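Local atomic coordinates of putative transcriptional regulator (TetR/AcrR family) (PDB entry 3KNW), a protein that probably binds DNA through a helix-turn-helix motif and regulates transcription, as a member of the TetR/AcrR family of regulators. Residues Y94-V99 and I169-L174. Residues are numbered along the deposited sequence; the frame is centred on the assembly and turned at random.
Sequences YLQCWV and IYQMYL
W98 and Y173 meet at the centre of this contact, where segments 94-99 and 169-174 run nearly parallel, their axes at 13°. CB of Y173 sits squarely over the six-membered ring of W98, 4.1 Å from its centroid, while the Y173 ring turns its edge to the indole face in a T-shaped pair, the planes at 63°. L95 comes over one face of the Y173 ring: its CD2 rests above the middle, 4.2 Å from the centroid, and its CD1 reaches Y173 OH at 3.6 Å. That hydroxyl is hydrogen-bonded to T196.

At the rim of the indole, CH2 of W98 lies 3.7 Å from CD2 of L174. Y170, its CG anti to the backbone N (chi1 -171°), swings its ring to the same edge, crossing W98 at about a right angle with CE1 4.1 Å from W98 CZ2. W98 NE1 donates to Y94 OH of its own helix at 2.9 Å, a bent bond with the acceptor tilted from the indole plane; Y94 OH is also hydrogen-bonded to Y73 OH. The margins are looser: V99 CG2 stays 4.3 Å from Y173 CE2, and W98 remains partly exposed while the other touching residues are buried.

Both segments fall in the tetracyclin repressor-like C-terminal domain, probably the regulatory part. Helix 187-200 packs against L95 and V99, helix 126-153 against Y94 and Y170, and helix 111-119 against W98 and Y170, while L179 of the second subunit touches Y170 and L174.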
ATOM      1  N   TYR A  94      11.491  -0.408  16.306  1.00  7.26           N
ATOM      2  CA  TYR A  94      10.462  -1.066  15.512  1.00  8.36           C
ATOM      3  C   TYR A  94      10.435  -0.595  14.061  1.00  8.20           C
ATOM      4  O   TYR A  94      10.495  -1.393  13.146  1.00  9.12           O
ATOM      5  CB  TYR A  94       9.080  -0.795  16.100  1.00  8.34           C
ATOM      6  CG  TYR A  94       7.950  -1.205  15.204  1.00  9.51           C
ATOM      7  CD1 TYR A  94       7.692  -2.535  14.949  1.00  8.60           C
ATOM      8  CD2 TYR A  94       7.135  -0.250  14.591  1.00 11.85           C
ATOM      9  CE1 TYR A  94       6.659  -2.905  14.124  1.00  9.76           C
ATOM     10  CE2 TYR A  94       6.100  -0.616  13.760  1.00 10.43           C
ATOM     11  CZ  TYR A  94       5.863  -1.961  13.538  1.00  9.50           C
ATOM     12  OH  TYR A  94       4.828  -2.346  12.710  1.00 11.40           O
ATOM     13  N   LEU A  95      10.339   0.696  13.877  1.00  7.65           N
ATOM     14  CA  LEU A  95      10.267   1.260  12.560  1.00  8.06           C
ATOM     15  C   LEU A  95      11.528   0.963  11.757  1.00  9.36           C
ATOM     16  O   LEU A  95      11.482   0.735  10.524  1.00  7.61           O
ATOM     17  CB  LEU A  95      10.084   2.800  12.666  1.00  7.15           C
ATOM     18  CG  LEU A  95       8.797   3.253  13.358  1.00  5.94           C
ATOM     19  CD1 LEU A  95       8.675   4.840  13.389  1.00  4.95           C
ATOM     20  CD2 LEU A  95       7.545   2.601  12.741  1.00  3.70           C
ATOM     21  N   GLN A  96      12.667   1.023  12.453  1.00 10.34           N
ATOM     22  CA  GLN A  96      13.936   0.829  11.800  1.00 11.31           C
ATOM     23  C   GLN A  96      14.016  -0.600  11.286  1.00 11.57           C
ATOM     24  O   GLN A  96      14.590  -0.830  10.215  1.00 11.74           O
ATOM     25  CB  GLN A  96      15.142   1.243  12.697  1.00 11.69           C
ATOM     26  CG  GLN A  96      15.930   2.426  12.062  1.00 14.35           C
ATOM     27  CD  GLN A  96      16.511   3.473  13.045  1.00 18.83           C
ATOM     28  OE1 GLN A  96      16.282   3.431  14.265  1.00 21.86           O
ATOM     29  NE2 GLN A  96      17.291   4.416  12.491  1.00 18.60           N
ATOM     30  N   CYS A  97      13.403  -1.519  12.048  1.00 11.38           N
ATOM     31  CA  CYS A  97      13.196  -2.905  11.668  1.00 11.34           C
ATOM     32  C   CYS A  97      12.263  -3.043  10.450  1.00 10.41           C
ATOM     33  O   CYS A  97      12.528  -3.884   9.575  1.00 11.12           O
ATOM     34  CB  CYS A  97      12.652  -3.736  12.868  1.00 11.85           C
ATOM     35  SG  CYS A  97      13.904  -4.648  13.720  0.57 12.56           S
ATOM     36  N   TRP A  98      11.167  -2.297  10.415  1.00  8.79           N
ATOM     37  CA  TRP A  98      10.346  -2.204   9.215  1.00  7.83           C
ATOM     38  C   TRP A  98      11.261  -2.043   8.019  1.00  7.08           C
ATOM     39  O   TRP A  98      11.187  -2.802   7.088  1.00  6.84           O
ATOM     40  CB  TRP A  98       9.465  -0.958   9.271  1.00  8.03           C
ATOM     41  CG  TRP A  98       8.020  -1.100   9.393  1.00  7.03           C
ATOM     42  CD1 TRP A  98       7.298  -1.133  10.538  1.00  7.86           C
ATOM     43  CD2 TRP A  98       7.076  -1.088   8.328  1.00  6.29           C
ATOM     44  NE1 TRP A  98       5.952  -1.201  10.258  1.00  6.22           N
ATOM     45  CE2 TRP A  98       5.789  -1.170   8.905  1.00  5.79           C
ATOM     46  CE3 TRP A  98       7.191  -1.048   6.948  1.00  3.99           C
ATOM     47  CZ2 TRP A  98       4.640  -1.215   8.148  1.00  4.36           C
ATOM     48  CZ3 TRP A  98       6.068  -1.084   6.211  1.00  3.90           C
ATOM     49  CH2 TRP A  98       4.797  -1.176   6.806  1.00  4.55           C
ATOM     50  N   VAL A  99      12.126  -1.035   8.083  1.00  6.73           N
ATOM     51  CA  VAL A  99      13.024  -0.657   7.010  1.00  6.62           C
ATOM     52  C   VAL A  99      14.081  -1.719   6.627  1.00  7.33           C
ATOM     53  O   VAL A  99      14.493  -1.726   5.484  1.00  7.73           O
ATOM     54  CB  VAL A  99      13.701   0.729   7.356  1.00  6.87           C
ATOM     55  CG1 VAL A  99      14.662   1.218   6.266  1.00  5.15           C
ATOM     56  CG2 VAL A  99      12.630   1.790   7.582  1.00  6.99           C
ATOM     57  N   ILE A 169       1.827   7.826  11.364  1.00 10.45           N
ATOM     58  CA  ILE A 169       3.072   7.099  11.209  1.00 11.05           C
ATOM     59  C   ILE A 169       2.828   5.771  10.467  1.00 10.87           C
ATOM     60  O   ILE A 169       3.497   5.473   9.428  1.00 11.38           O
ATOM     61  CB  ILE A 169       3.740   6.860  12.547  1.00 11.20           C
ATOM     62  CG1 ILE A 169       4.275   8.153  13.097  1.00 12.84           C
ATOM     63  CG2 ILE A 169       4.863   5.871  12.427  1.00 12.57           C
ATOM     64  CD1 ILE A 169       4.735   8.005  14.527  1.00 14.78           C
ATOM     65  N   TYR A 170       1.831   5.017  10.916  1.00  9.69           N
ATOM     66  CA  TYR A 170       1.610   3.739  10.277  1.00 10.90           C
ATOM     67  C   TYR A 170       1.169   3.874   8.790  1.00 10.10           C
ATOM     68  O   TYR A 170       1.587   3.103   7.942  1.00 10.17           O
ATOM     69  CB  TYR A 170       0.656   2.877  11.083  1.00 10.45           C
ATOM     70  CG  TYR A 170       0.564   1.472  10.570  1.00 13.50           C
ATOM     71  CD1 TYR A 170       1.471   0.509  10.951  1.00 15.43           C
ATOM     72  CD2 TYR A 170      -0.448   1.092   9.730  1.00 17.21           C
ATOM     73  CE1 TYR A 170       1.365  -0.819  10.500  1.00 15.34           C
ATOM     74  CE2 TYR A 170      -0.550  -0.236   9.277  1.00 18.95           C
ATOM     75  CZ  TYR A 170       0.342  -1.178   9.694  1.00 15.54           C
ATOM     76  OH  TYR A 170       0.240  -2.469   9.231  1.00 19.84           O
ATOM     77  N   GLN A 171       0.384   4.883   8.481  1.00  9.88           N
ATOM     78  CA  GLN A 171      -0.045   5.085   7.118  1.00  9.77           C
ATOM     79  C   GLN A 171       1.122   5.455   6.240  1.00  9.80           C
ATOM     80  O   GLN A 171       1.235   4.914   5.178  1.00 11.30           O
ATOM     81  CB  GLN A 171      -1.084   6.174   7.043  1.00  9.66           C
ATOM     82  CG  GLN A 171      -2.453   5.679   7.446  1.00  9.42           C
ATOM     83  CD  GLN A 171      -3.468   6.771   7.592  1.00  7.41           C
ATOM     84  OE1 GLN A 171      -4.523   6.564   8.137  1.00  7.29           O
ATOM     85  NE2 GLN A 171      -3.152   7.924   7.110  1.00  9.04           N
HETATM   86  N   MSE A 172       1.988   6.354   6.688  1.00  9.59           N
HETATM   87  CA  MSE A 172       3.173   6.783   5.940  1.00  8.30           C
HETATM   88  C   MSE A 172       4.121   5.679   5.719  1.00  9.63           C
HETATM   89  O   MSE A 172       4.665   5.562   4.622  1.00 10.35           O
HETATM   90  CB  MSE A 172       3.882   7.926   6.637  1.00  8.38           C
HETATM   91  CG  MSE A 172       5.244   8.355   6.019  1.00  8.76           C
HETATM   92 SE   MSE A 172       5.923   9.822   7.104  0.70  3.64          SE
HETATM   93  CE  MSE A 172       6.640   8.850   8.552  1.00  6.72           C
ATOM     94  N   TYR A 173       4.292   4.776   6.691  1.00  9.89           N
ATOM     95  CA  TYR A 173       5.185   3.634   6.425  1.00  8.02           C
ATOM     96  C   TYR A 173       4.638   2.657   5.432  1.00  8.15           C
ATOM     97  O   TYR A 173       5.369   2.202   4.566  1.00  8.18           O
ATOM     98  CB  TYR A 173       5.625   2.929   7.702  1.00  8.57           C
ATOM     99  CG  TYR A 173       6.772   3.666   8.339  1.00  8.62           C
ATOM    100  CD1 TYR A 173       6.585   4.908   8.970  1.00  9.68           C
ATOM    101  CD2 TYR A 173       8.057   3.168   8.294  1.00 11.70           C
ATOM    102  CE1 TYR A 173       7.622   5.580   9.589  1.00  7.03           C
ATOM    103  CE2 TYR A 173       9.112   3.873   8.924  1.00 10.51           C
ATOM    104  CZ  TYR A 173       8.879   5.073   9.533  1.00  8.96           C
ATOM    105  OH  TYR A 173       9.942   5.754  10.114  1.00 13.65           O
ATOM    106  N   LEU A 174       3.346   2.333   5.478  1.00  8.71           N
ATOM    107  CA  LEU A 174       2.760   1.468   4.451  1.00  7.38           C
ATOM    108  C   LEU A 174       2.893   2.068   3.053  1.00  6.43           C
ATOM    109  O   LEU A 174       3.189   1.377   2.093  1.00  5.55           O
ATOM    110  CB  LEU A 174       1.315   1.270   4.714  1.00  9.27           C
ATOM    111  CG  LEU A 174       0.945   0.363   5.878  1.00 11.90           C
ATOM    112  CD1 LEU A 174      -0.547   0.498   6.116  1.00 14.43           C
ATOM    113  CD2 LEU A 174       1.320  -1.042   5.618  1.00  6.93           C
TER